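Long-range contacts in fructose-bisphosphatase (Pyrococcus horikoshii, PDB 1VDW), which probably hydrolyses fructose 1,6-bisphosphate to fructose 6-phosphate and phosphate with the help of magnesium, and may act on inositol monophosphates too: residues Y79-D84 against V103-E108; S152-G157 against G173-E178; D188-I193 against V234-A239; L197-I202 against E225-A230. All coordinates share one frame; numbering follows the deposited sequence.

Interaction 1 of 4, residues Y79-D84 against V103-E108; sequences YTVVVD and VAIFHE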
loop_
_atom_site.group_PDB
_atom_site.type_symbol
_atom_site.label_atom_id
_atom_site.label_comp_id
_atom_site.label_asym_id
_atom_site.label_seq_id
_atom_site.Cartn_x
_atom_site.Cartn_y
_atom_site.Cartn_z
ATOM N N TYR A 79 -13.458 25.967 19.203
ATOM C CA TYR A 79 -12.623 25.137 18.338
ATOM C C TYR A 79 -13.033 23.676 18.440
ATOM O O TYR A 79 -13.342 23.184 19.524
ATOM C CB TYR A 79 -11.152 25.268 18.737
ATOM C CG TYR A 79 -10.516 26.568 18.318
ATOM C CD1 TYR A 79 -10.038 26.747 17.022
ATOM C CD2 TYR A 79 -10.396 27.628 19.219
ATOM C CE1 TYR A 79 -9.456 27.950 16.629
ATOM C CE2 TYR A 79 -9.818 28.833 18.836
ATOM C CZ TYR A 79 -9.349 28.988 17.542
ATOM O OH TYR A 79 -8.772 30.179 17.161
ATOM N N THR A 80 -13.024 22.985 17.305
ATOM C CA THR A 80 -13.379 21.572 17.262
ATOM C C THR A 80 -12.319 20.821 16.470
ATOM O O THR A 80 -11.906 21.258 15.401
ATOM C CB THR A 80 -14.742 21.343 16.582
ATOM O OG1 THR A 80 -15.747 22.100 17.264
ATOM C CG2 THR A 80 -15.121 19.868 16.627
ATOM N N VAL A 81 -11.874 19.695 17.011
ATOM C CA VAL A 81 -10.877 18.886 16.335
ATOM C C VAL A 81 -11.534 17.570 15.918
ATOM O O VAL A 81 -12.190 16.910 16.726
ATOM C CB VAL A 81 -9.653 18.633 17.257
ATOM C CG1 VAL A 81 -9.073 19.962 17.717
ATOM C CG2 VAL A 81 -10.050 17.779 18.448
ATOM N N VAL A 82 -11.379 17.221 14.641
ATOM C CA VAL A 82 -11.939 15.993 14.067
ATOM C C VAL A 82 -10.724 15.120 13.794
ATOM O O VAL A 82 -9.919 15.416 12.906
ATOM C CB VAL A 82 -12.698 16.305 12.763
ATOM C CG1 VAL A 82 -13.255 15.031 12.153
ATOM C CG2 VAL A 82 -13.828 17.287 13.055
ATOM N N VAL A 83 -10.606 14.032 14.545
ATOM C CA VAL A 83 -9.421 13.198 14.453
ATOM C C VAL A 83 -9.575 11.691 14.320
ATOM O O VAL A 83 -10.577 11.100 14.725
ATOM C CB VAL A 83 -8.536 13.482 15.704
ATOM C CG1 VAL A 83 -9.308 13.146 16.967
ATOM C CG2 VAL A 83 -7.248 12.687 15.643
ATOM N N ASP A 84 -8.556 11.089 13.715
ATOM C CA ASP A 84 -8.448 9.646 13.580
ATOM C C ASP A 84 -7.064 9.394 14.177
ATOM O O ASP A 84 -6.044 9.641 13.533
ATOM C CB ASP A 84 -8.471 9.196 12.118
ATOM C CG ASP A 84 -8.479 7.681 11.984
ATOM O OD1 ASP A 84 -8.284 7.000 13.015
ATOM O OD2 ASP A 84 -8.677 7.166 10.859
ATOM N N VAL A 103 -5.572 14.710 11.724
ATOM C CA VAL A 103 -6.177 15.726 12.585
ATOM C C VAL A 103 -6.611 16.957 11.799
ATOM O O VAL A 103 -5.818 17.539 11.063
ATOM C CB VAL A 103 -5.180 16.199 13.677
ATOM C CG1 VAL A 103 -5.762 17.377 14.449
ATOM C CG2 VAL A 103 -4.860 15.064 14.626
ATOM N N ALA A 104 -7.873 17.351 11.959
ATOM C CA ALA A 104 -8.402 18.546 11.305
ATOM C C ALA A 104 -8.914 19.475 12.407
ATOM O O ALA A 104 -9.659 19.050 13.292
ATOM C CB ALA A 104 -9.530 18.180 10.355
ATOM N N ILE A 105 -8.492 20.734 12.347
ATOM C CA ILE A 105 -8.867 21.744 13.339
ATOM C C ILE A 105 -9.832 22.754 12.748
ATOM O O ILE A 105 -9.563 23.353 11.705
ATOM C CB ILE A 105 -7.639 22.524 13.833
ATOM C CG1 ILE A 105 -6.524 21.557 14.232
ATOM C CG2 ILE A 105 -8.030 23.419 15.001
ATOM C CD1 ILE A 105 -6.839 20.703 15.418
ATOM N N PHE A 106 -10.946 22.970 13.436
ATOM C CA PHE A 106 -11.952 23.905 12.955
ATOM C C PHE A 106 -12.188 25.063 13.902
ATOM O O PHE A 106 -12.348 24.866 15.108
ATOM C CB PHE A 106 -13.276 23.171 12.741
ATOM C CG PHE A 106 -13.234 22.169 11.628
ATOM C CD1 PHE A 106 -13.648 22.520 10.349
ATOM C CD2 PHE A 106 -12.749 20.880 11.846
ATOM C CE1 PHE A 106 -13.583 21.609 9.306
ATOM C CE2 PHE A 106 -12.681 19.959 10.804
ATOM C CZ PHE A 106 -13.100 20.324 9.533
ATOM N N HIS A 107 -12.202 26.267 13.347
ATOM C CA HIS A 107 -12.500 27.434 14.142
ATOM C C HIS A 107 -13.986 27.549 13.941
ATOM O O HIS A 107 -14.430 28.195 13.000
ATOM C CB HIS A 107 -11.830 28.700 13.623
ATOM C CG HIS A 107 -12.124 29.883 14.491
ATOM N ND1 HIS A 107 -11.834 31.184 14.128
ATOM C CD2 HIS A 107 -12.722 29.949 15.701
ATOM C CE1 HIS A 107 -12.254 31.996 15.091
ATOM N NE2 HIS A 107 -12.791 31.278 16.047
ATOM N N GLU A 108 -14.735 26.886 14.814
ATOM C CA GLU A 108 -16.185 26.852 14.715
ATOM C C GLU A 108 -16.399 25.927 13.537
ATOM O O GLU A 108 -15.784 24.869 13.483
ATOM C CB GLU A 108 -16.758 28.242 14.422
ATOM C CG GLU A 108 -16.554 29.262 15.522
ATOM C CD GLU A 108 -17.447 29.007 16.715
ATOM O OE1 GLU A 108 -18.549 28.459 16.509
ATOM O OE2 GLU A 108 -17.055 29.372 17.845
#
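Two neighbouring antiparallel strands of the large mixed sheet of the inositol monophosphatase fold meet here, the axes of segments 79-84 and 103-107 lying 4.7 Å apart. Thr80 pairs with Phe106 and Val82 with Ala104, each through two backbone bonds; the shortest runs from Phe106 N to Thr80 O, 2.8 Å and nearly along the carbonyl axis. On the face of Tyr79, Val81 and Val83, Val81 and Ile105 lie side by side, and in the modelled conformer CG1 of Val81 is pressed to 3.3 Å from CD1 of Ile105, tighter than usual for two carbons. CG2 of Val83 meets CG2 of Val103 at 3.5 Å, and helix 45-60 covers this valine pair. Strand 79-84 ends in Asp84, a predicted ligand of the catalytic magnesium. At the other end the rings of Tyr79 and His107 form an offset stack, planes 18° apart, with CD2 of His107 over one tyrosine face near its rim. On the opposite face of the sheet, CG2 of Val82 packs on CE2 of Phe106 at 3.7 Å, and Thr80 O lies in the plane of the Phe106 ring, at its edge; Phe228 packs edge-to-face with that ring.

Interaction 2 of 4, residues S152-G157 against G173-E178; sequences SFYTKG and GAIALE. With EDO (1,2-ethanediol), chain C; EDO (1,2-ethanediol), chain D.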
loop_
_atom_site.group_PDB
_atom_site.type_symbol
_atom_site.label_atom_id
_atom_site.label_comp_id
_atom_site.label_asym_id
_atom_site.label_seq_id
_atom_site.Cartn_x
_atom_site.Cartn_y
_atom_site.Cartn_z
ATOM N N SER A 152 -6.957 5.586 -6.172
ATOM C CA SER A 152 -7.238 4.750 -5.014
ATOM C C SER A 152 -8.720 4.427 -5.238
ATOM O O SER A 152 -9.503 5.315 -5.598
ATOM C CB SER A 152 -7.027 5.525 -3.715
ATOM O OG SER A 152 -7.671 4.902 -2.621
ATOM N N PHE A 153 -9.099 3.172 -5.033
ATOM C CA PHE A 153 -10.472 2.756 -5.288
ATOM C C PHE A 153 -10.987 1.745 -4.277
ATOM O O PHE A 153 -10.360 0.708 -4.050
ATOM C CB PHE A 153 -10.541 2.180 -6.716
ATOM C CG PHE A 153 -11.925 1.782 -7.175
ATOM C CD1 PHE A 153 -13.045 2.549 -6.859
ATOM C CD2 PHE A 153 -12.090 0.667 -7.995
ATOM C CE1 PHE A 153 -14.306 2.211 -7.358
ATOM C CE2 PHE A 153 -13.345 0.325 -8.495
ATOM C CZ PHE A 153 -14.452 1.099 -8.176
ATOM N N TYR A 154 -12.131 2.073 -3.675
ATOM C CA TYR A 154 -12.807 1.221 -2.697
ATOM C C TYR A 154 -14.281 1.121 -3.085
ATOM O O TYR A 154 -14.953 2.140 -3.257
ATOM C CB TYR A 154 -12.774 1.826 -1.291
ATOM C CG TYR A 154 -11.425 1.934 -0.618
ATOM C CD1 TYR A 154 -11.055 1.039 0.385
ATOM C CD2 TYR A 154 -10.563 2.980 -0.915
ATOM C CE1 TYR A 154 -9.867 1.191 1.082
ATOM C CE2 TYR A 154 -9.368 3.140 -0.226
ATOM C CZ TYR A 154 -9.035 2.243 0.774
ATOM O OH TYR A 154 -7.877 2.406 1.492
ATOM N N THR A 155 -14.781 -0.103 -3.210
ATOM C CA THR A 155 -16.187 -0.320 -3.529
ATOM C C THR A 155 -16.606 -1.689 -3.024
ATOM O O THR A 155 -15.774 -2.576 -2.840
ATOM C CB THR A 155 -16.460 -0.249 -5.042
ATOM O OG1 THR A 155 -17.865 -0.426 -5.274
ATOM C CG2 THR A 155 -15.688 -1.332 -5.779
ATOM N N LYS A 156 -17.902 -1.852 -2.788
ATOM C CA LYS A 156 -18.447 -3.120 -2.318
ATOM C C LYS A 156 -19.049 -3.852 -3.510
ATOM O O LYS A 156 -19.356 -5.043 -3.434
ATOM C CB LYS A 156 -19.542 -2.870 -1.276
ATOM C CG LYS A 156 -19.071 -2.175 -0.006
ATOM C CD LYS A 156 -18.611 -3.169 1.055
ATOM C CE LYS A 156 -17.405 -3.980 0.609
ATOM N NZ LYS A 156 -17.007 -4.981 1.637
ATOM N N GLY A 157 -19.209 -3.133 -4.615
ATOM C CA GLY A 157 -19.809 -3.731 -5.793
ATOM C C GLY A 157 -18.890 -3.857 -6.986
ATOM O O GLY A 157 -17.670 -3.927 -6.843
ATOM N N GLY A 173 -5.768 0.872 2.422
ATOM C CA GLY A 173 -6.217 0.625 3.778
ATOM C C GLY A 173 -6.002 1.783 4.742
ATOM O O GLY A 173 -6.062 1.589 5.957
ATOM N N ALA A 174 -5.747 2.977 4.211
ATOM C CA ALA A 174 -5.555 4.180 5.036
ATOM C C ALA A 174 -5.944 5.371 4.170
ATOM O O ALA A 174 -5.099 5.997 3.519
ATOM C CB ALA A 174 -4.109 4.299 5.487
ATOM N N ILE A 175 -7.232 5.690 4.174
ATOM C CA ILE A 175 -7.746 6.767 3.346
ATOM C C ILE A 175 -7.049 8.114 3.555
ATOM O O ILE A 175 -6.934 8.903 2.617
ATOM C CB ILE A 175 -9.282 6.917 3.537
ATOM C CG1 ILE A 175 -9.900 7.543 2.287
ATOM C CG2 ILE A 175 -9.598 7.772 4.759
ATOM C CD1 ILE A 175 -9.870 6.629 1.076
ATOM N N ALA A 176 -6.581 8.386 4.770
ATOM C CA ALA A 176 -5.898 9.652 5.016
ATOM C C ALA A 176 -4.661 9.739 4.137
ATOM O O ALA A 176 -4.377 10.785 3.551
ATOM C CB ALA A 176 -5.503 9.775 6.489
ATOM N N LEU A 177 -3.916 8.644 4.043
ATOM C CA LEU A 177 -2.724 8.639 3.210
ATOM C C LEU A 177 -3.080 8.722 1.742
ATOM O O LEU A 177 -2.389 9.383 0.970
ATOM C CB LEU A 177 -1.887 7.381 3.443
ATOM C CG LEU A 177 -1.198 7.285 4.801
ATOM C CD1 LEU A 177 -0.332 6.044 4.819
ATOM C CD2 LEU A 177 -0.350 8.531 5.056
ATOM N N GLU A 178 -4.153 8.055 1.340
ATOM C CA GLU A 178 -4.511 8.099 -0.062
ATOM C C GLU A 178 -4.887 9.520 -0.468
ATOM O O GLU A 178 -4.518 9.979 -1.544
ATOM C CB GLU A 178 -5.590 7.048 -0.337
ATOM C CG GLU A 178 -4.930 5.661 -0.356
ATOM C CD GLU A 178 -5.869 4.504 -0.100
ATOM O OE1 GLU A 178 -6.481 4.461 0.986
ATOM O OE2 GLU A 178 -5.980 3.622 -0.982
HETATM C C1 EDO C . -11.063 3.687 7.233
HETATM O O1 EDO C . -10.374 3.068 8.316
HETATM C C2 EDO C . -10.212 4.849 6.690
HETATM O O2 EDO C . -8.942 4.361 6.221
HETATM C C1 EDO D . -14.669 -6.123 -9.360
HETATM O O1 EDO D . -15.546 -5.464 -10.268
HETATM C C2 EDO D . -14.918 -5.569 -7.953
HETATM O O2 EDO D . -14.661 -4.157 -7.950
#
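Strand 150-154 of the smaller mixed sheet is tied to the start of helix 175-184 by a tip-to-tip meeting of Tyr154 and Glu178. Both side chains have CG anti to their own carbonyl carbon, and the glutamate runs on extended beyond CG, so its carboxylate arrives at the hydroxyl end of the tyrosine with the two planes 68° apart. Tyr154 OH donates to the syn lone pair of Glu178 OE1 over a short 2.5 Å, with OE1 at the ring edge and in its plane. The same hydroxyl accepts from Gly173 N at 2.8 Å. From Ser152, OG is anti to the backbone N and donates to Glu178 OE2 from well above the carboxylate plane, 2.7 Å away. Leu172 N also binds OE2, so three donors grip the buried carboxylate, which would probably favour its charged form. Ile175 adds an apolar touch, its CD1 lying 3.8 Å from CE2 of Tyr154. Ala174 is the N-cap residue, and in the first turn Ala176 N binds Asp87, a predicted magnesium ligand. A 1,2-ethanediol, probably from the crystallisation liquor, also bonds to Asp87 and accepts a hydrogen bond from Ile175 N on its O2, 3.0 Å away.

Interaction 3 of 4, residues D188-I193 against V234-A239; sequences DAVVDI and VNIIAA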
loop_
_atom_site.group_PDB
_atom_site.type_symbol
_atom_site.label_atom_id
_atom_site.label_comp_id
_atom_site.label_asym_id
_atom_site.label_seq_id
_atom_site.Cartn_x
_atom_site.Cartn_y
_atom_site.Cartn_z
ATOM N N ASP A 188 -4.141 10.414 -9.051
ATOM C CA ASP A 188 -4.997 11.371 -9.750
ATOM C C ASP A 188 -6.375 11.463 -9.105
ATOM O O ASP A 188 -7.067 12.469 -9.251
ATOM C CB ASP A 188 -5.147 10.973 -11.214
ATOM C CG ASP A 188 -3.823 10.938 -11.939
ATOM O OD1 ASP A 188 -3.248 12.019 -12.192
ATOM O OD2 ASP A 188 -3.354 9.823 -12.240
ATOM N N ALA A 189 -6.781 10.411 -8.399
ATOM C CA ALA A 189 -8.082 10.406 -7.738
ATOM C C ALA A 189 -8.143 9.387 -6.606
ATOM O O ALA A 189 -7.342 8.450 -6.546
ATOM C CB ALA A 189 -9.192 10.109 -8.759
ATOM N N VAL A 190 -9.095 9.604 -5.707
ATOM C CA VAL A 190 -9.365 8.725 -4.574
ATOM C C VAL A 190 -10.874 8.541 -4.608
ATOM O O VAL A 190 -11.636 9.508 -4.512
ATOM C CB VAL A 190 -8.951 9.357 -3.232
ATOM C CG1 VAL A 190 -9.360 8.444 -2.081
ATOM C CG2 VAL A 190 -7.447 9.577 -3.210
ATOM N N VAL A 191 -11.294 7.293 -4.746
ATOM C CA VAL A 191 -12.705 6.962 -4.855
ATOM C C VAL A 191 -13.096 5.926 -3.820
ATOM O O VAL A 191 -12.566 4.816 -3.818
ATOM C CB VAL A 191 -13.003 6.392 -6.258
ATOM C CG1 VAL A 191 -14.489 6.074 -6.398
ATOM C CG2 VAL A 191 -12.554 7.374 -7.320
ATOM N N ASP A 192 -14.005 6.288 -2.922
ATOM C CA ASP A 192 -14.476 5.351 -1.910
ATOM C C ASP A 192 -15.987 5.469 -1.868
ATOM O O ASP A 192 -16.534 6.468 -1.384
ATOM C CB ASP A 192 -13.893 5.676 -0.533
ATOM C CG ASP A 192 -14.160 4.578 0.489
ATOM O OD1 ASP A 192 -15.253 3.966 0.449
ATOM O OD2 ASP A 192 -13.278 4.336 1.339
ATOM N N ILE A 193 -16.656 4.444 -2.383
ATOM C CA ILE A 193 -18.111 4.443 -2.443
ATOM C C ILE A 193 -18.719 3.281 -1.665
ATOM O O ILE A 193 -19.779 2.762 -2.021
ATOM C CB ILE A 193 -18.584 4.411 -3.918
ATOM C CG1 ILE A 193 -17.998 3.194 -4.642
ATOM C CG2 ILE A 193 -18.139 5.684 -4.624
ATOM C CD1 ILE A 193 -18.420 3.080 -6.104
ATOM N N VAL A 234 -19.936 8.391 4.897
ATOM C CA VAL A 234 -19.633 9.249 3.766
ATOM C C VAL A 234 -18.933 8.530 2.619
ATOM O O VAL A 234 -18.188 7.567 2.824
ATOM C CB VAL A 234 -18.751 10.449 4.209
ATOM C CG1 VAL A 234 -17.461 9.943 4.827
ATOM C CG2 VAL A 234 -18.457 11.353 3.022
ATOM N N ASN A 235 -19.198 9.006 1.410
ATOM C CA ASN A 235 -18.587 8.477 0.198
ATOM C C ASN A 235 -17.863 9.644 -0.437
ATOM O O ASN A 235 -18.353 10.774 -0.412
ATOM C CB ASN A 235 -19.647 7.961 -0.770
ATOM C CG ASN A 235 -20.369 6.754 -0.242
ATOM O OD1 ASN A 235 -19.760 5.721 0.027
ATOM N ND2 ASN A 235 -21.683 6.874 -0.084
ATOM N N ILE A 236 -16.695 9.384 -1.005
ATOM C CA ILE A 236 -15.953 10.458 -1.630
ATOM C C ILE A 236 -15.396 10.127 -3.002
ATOM O O ILE A 236 -15.019 8.987 -3.296
ATOM C CB ILE A 236 -14.773 10.917 -0.748
ATOM C CG1 ILE A 236 -13.810 9.750 -0.521
ATOM C CG2 ILE A 236 -15.292 11.470 0.573
ATOM C CD1 ILE A 236 -12.539 10.137 0.222
ATOM N N ILE A 237 -15.379 11.150 -3.845
ATOM C CA ILE A 237 -14.805 11.066 -5.170
ATOM C C ILE A 237 -13.955 12.330 -5.220
ATOM O O ILE A 237 -14.476 13.436 -5.401
ATOM C CB ILE A 237 -15.865 11.104 -6.291
ATOM C CG1 ILE A 237 -16.805 9.900 -6.177
ATOM C CG2 ILE A 237 -15.175 11.078 -7.642
ATOM C CD1 ILE A 237 -17.814 9.990 -5.050
ATOM N N ALA A 238 -12.656 12.162 -5.003
ATOM C CA ALA A 238 -11.710 13.272 -5.001
ATOM C C ALA A 238 -10.794 13.124 -6.204
ATOM O O ALA A 238 -10.299 12.027 -6.477
ATOM C CB ALA A 238 -10.897 13.265 -3.710
ATOM N N ALA A 239 -10.554 14.215 -6.920
ATOM C CA ALA A 239 -9.708 14.140 -8.100
ATOM C C ALA A 239 -8.959 15.424 -8.395
ATOM O O ALA A 239 -9.248 16.480 -7.831
ATOM C CB ALA A 239 -10.549 13.736 -9.316
HETATM O O HOH W 1 -17.154 4.882 2.219
#
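Strands 189-193 and 234-239 are antiparallel neighbours in the five-stranded mixed sheet; on one face small pairs with small and bulky with bulky, while on the other a small residue lies beside a branched one. Two hydrogen-bonded pairs, Val190 with Ala238 and Asp192 with Ile236, hold the backbones together; the bond from Ala238 N to Val190 O is almost straight at 179°. At one end the methyls of Ala189 and Ala239 touch, CB to CB 3.9 Å, where the backbones draw in to a CA-CA distance of 4.1 Å. On the same face Val191 sits beside Ile237, and helix 242-250 packs over them. The other face carries Val190, Asp192, Ile236 and Ala238. Here the small Ala238 lies beside Val190, and helix 175-184 fills in over both through Leu182. Ile236 holds CG1 in the crowded position between its backbone N and carbonyl carbon (chi1 60°), which brings that atom 4.1 Å from CB of Asp192. Asp192 itself forms a salt bridge with Arg194. At the far end Asn235 curls over the backbone of Ile193, its OD1 3.1 Å from Ile193 C while accepting from Asn195 N. An alanine at Asn235 would lose this side-chain oxygen and would probably loosen the link after strand 189-193. A water donates to Asp192 OD1 at 2.8 Å and to Val234 O at 2.9 Å.

Interaction 4 of 4, residues L197-I202 against E225-A230; sequences LRPTDI and EITFSA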
loop_
_atom_site.group_PDB
_atom_site.type_symbol
_atom_site.label_atom_id
_atom_site.label_comp_id
_atom_site.label_asym_id
_atom_site.label_seq_id
_atom_site.Cartn_x
_atom_site.Cartn_y
_atom_site.Cartn_z
ATOM N N LEU A 197 -16.859 5.016 5.172
ATOM C CA LEU A 197 -16.074 6.069 5.811
ATOM C C LEU A 197 -16.881 6.976 6.724
ATOM O O LEU A 197 -18.084 7.142 6.546
ATOM C CB LEU A 197 -15.391 6.929 4.748
ATOM C CG LEU A 197 -14.372 6.246 3.835
ATOM C CD1 LEU A 197 -13.949 7.215 2.744
ATOM C CD2 LEU A 197 -13.173 5.789 4.646
ATOM N N ARG A 198 -16.198 7.559 7.703
ATOM C CA ARG A 198 -16.813 8.493 8.641
ATOM C C ARG A 198 -16.106 9.832 8.446
ATOM O O ARG A 198 -15.003 9.880 7.899
ATOM C CB ARG A 198 -16.617 8.013 10.079
ATOM C CG ARG A 198 -17.124 6.603 10.333
ATOM C CD ARG A 198 -18.630 6.514 10.163
ATOM N NE ARG A 198 -19.313 6.333 11.440
ATOM C CZ ARG A 198 -19.197 5.250 12.203
ATOM N NH1 ARG A 198 -18.425 4.241 11.817
ATOM N NH2 ARG A 198 -19.853 5.172 13.353
ATOM N N PRO A 199 -16.728 10.938 8.882
ATOM C CA PRO A 199 -16.089 12.248 8.719
ATOM C C PRO A 199 -14.704 12.290 9.369
ATOM O O PRO A 199 -13.797 12.966 8.882
ATOM C CB PRO A 199 -17.077 13.195 9.395
ATOM C CG PRO A 199 -18.395 12.532 9.135
ATOM C CD PRO A 199 -18.089 11.083 9.432
ATOM N N THR A 200 -14.548 11.560 10.467
ATOM C CA THR A 200 -13.279 11.506 11.185
ATOM C C THR A 200 -12.157 10.896 10.340
ATOM O O THR A 200 -10.980 11.228 10.521
ATOM C CB THR A 200 -13.423 10.698 12.493
ATOM O OG1 THR A 200 -14.072 9.449 12.217
ATOM C CG2 THR A 200 -14.252 11.477 13.507
ATOM N N ASP A 201 -12.522 10.010 9.418
ATOM C CA ASP A 201 -11.539 9.363 8.553
ATOM C C ASP A 201 -10.995 10.292 7.480
ATOM O O ASP A 201 -9.815 10.235 7.128
ATOM C CB ASP A 201 -12.152 8.168 7.811
ATOM C CG ASP A 201 -12.541 7.034 8.725
ATOM O OD1 ASP A 201 -11.759 6.698 9.637
ATOM O OD2 ASP A 201 -13.631 6.455 8.507
ATOM N N ILE A 202 -11.861 11.158 6.968
ATOM C CA ILE A 202 -11.493 12.019 5.857
ATOM C C ILE A 202 -11.281 13.504 6.083
ATOM O O ILE A 202 -10.793 14.189 5.191
ATOM C CB ILE A 202 -12.542 11.899 4.731
ATOM C CG1 ILE A 202 -13.894 12.424 5.227
ATOM C CG2 ILE A 202 -12.680 10.444 4.298
ATOM C CD1 ILE A 202 -14.941 12.557 4.140
ATOM N N GLU A 225 -18.963 18.033 2.583
ATOM C CA GLU A 225 -18.992 18.919 3.739
ATOM C C GLU A 225 -18.614 18.123 4.978
ATOM O O GLU A 225 -19.289 17.159 5.334
ATOM C CB GLU A 225 -20.386 19.520 3.931
ATOM C CG GLU A 225 -20.838 20.436 2.809
ATOM C CD GLU A 225 -22.160 21.114 3.114
ATOM O OE1 GLU A 225 -23.154 20.399 3.362
ATOM O OE2 GLU A 225 -22.206 22.363 3.103
ATOM N N ILE A 226 -17.531 18.523 5.631
ATOM C CA ILE A 226 -17.091 17.831 6.832
ATOM C C ILE A 226 -17.980 18.237 7.998
ATOM O O ILE A 226 -18.027 19.407 8.377
ATOM C CB ILE A 226 -15.624 18.173 7.179
ATOM C CG1 ILE A 226 -14.704 17.747 6.030
ATOM C CG2 ILE A 226 -15.221 17.482 8.474
ATOM C CD1 ILE A 226 -14.790 16.273 5.682
ATOM N N THR A 227 -18.694 17.265 8.556
ATOM C CA THR A 227 -19.580 17.522 9.684
ATOM C C THR A 227 -18.920 17.009 10.954
ATOM O O THR A 227 -18.017 16.171 10.899
ATOM C CB THR A 227 -20.930 16.806 9.515
ATOM O OG1 THR A 227 -20.718 15.389 9.504
ATOM C CG2 THR A 227 -21.599 17.227 8.217
ATOM N N PHE A 228 -19.367 17.510 12.101
ATOM C CA PHE A 228 -18.802 17.085 13.373
ATOM C C PHE A 228 -19.515 15.849 13.897
ATOM O O PHE A 228 -20.049 15.841 15.008
ATOM C CB PHE A 228 -18.885 18.219 14.396
ATOM C CG PHE A 228 -18.152 19.462 13.980
ATOM C CD1 PHE A 228 -16.908 19.378 13.360
ATOM C CD2 PHE A 228 -18.694 20.718 14.219
ATOM C CE1 PHE A 228 -16.218 20.527 12.985
ATOM C CE2 PHE A 228 -18.010 21.871 13.848
ATOM C CZ PHE A 228 -16.772 21.776 13.230
ATOM N N SER A 229 -19.515 14.802 13.082
ATOM C CA SER A 229 -20.150 13.543 13.435
ATOM C C SER A 229 -19.147 12.403 13.317
ATOM O O SER A 229 -18.248 12.438 12.475
ATOM C CB SER A 229 -21.340 13.274 12.512
ATOM O OG SER A 229 -21.906 12.003 12.771
ATOM N N ALA A 230 -19.303 11.394 14.165
ATOM C CA ALA A 230 -18.414 10.241 14.145
ATOM C C ALA A 230 -19.181 9.005 13.692
ATOM O O ALA A 230 -18.626 7.909 13.633
ATOM C CB ALA A 230 -17.827 10.013 15.533
#
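The loop 225-230 wraps the first turn of helix 199-211, the helix that carries Asp201, a predicted ligand of the catalytic magnesium. Ile226 comes first: it crosses Ile202 obliquely, its CD1 4.0 Å from Ile202 CG1, itself held in the crowded position between backbone N and carbonyl carbon. Thr227 follows, with its carbonyl O 3.5 Å from CB of Pro199 and its OG1 near CG of the same ring; that hydroxyl is bonded to Glu232. Phe228, centre of an inverse gamma turn, faces away from the helix to Phe106 and Lys109. Ser229 then lays its carbonyl along the proline, O to CD 3.3 Å; this buried oxygen has no polar partner in the model, while Ser229 OG binds the backbone N of Thr231 and of Glu232. Ala230 closes the walk. Its CB lies 4.4 Å from CG2 of Thr200, and its O sits over one face of the Arg198 guanidinium, 2.8 Å from NE but at too poor an angle for a hydrogen bond. The arginine chain, bent at chi2 and chi3, sends NH1 to a salt bridge with Glu68, another predicted magnesium ligand. An alanine at Arg198 would remove that charge partner and would probably leave Glu68 less firmly placed. Arg198 is also the N-cap residue, and its N donates to Asp201 OD2 at 2.9 Å.

How the interactions relate
Interactions 1 and 3 are buried strand pairings in two different sheets, about 21 Å apart between centres, and both rest on backbone bonds and apolar side chains. Interaction 2 is buried too but polar, a carboxylate held by hydroxyls; it shares its sheet with interaction 3, where strands 150-154 and 189-193 are neighbours. Interaction 4, only partly buried, bridges the two sheets and relies on packing against a loop. It touches all three others: Asp201 comes close to Asp84 of interaction 1, Ile175 of interaction 2 packs on Ile202, and Leu197 O probably accepts from Val234 N of interaction 3. Two predicted metal ligands thus meet where interactions 1 and 4 touch, with Ile175 beside Asp201.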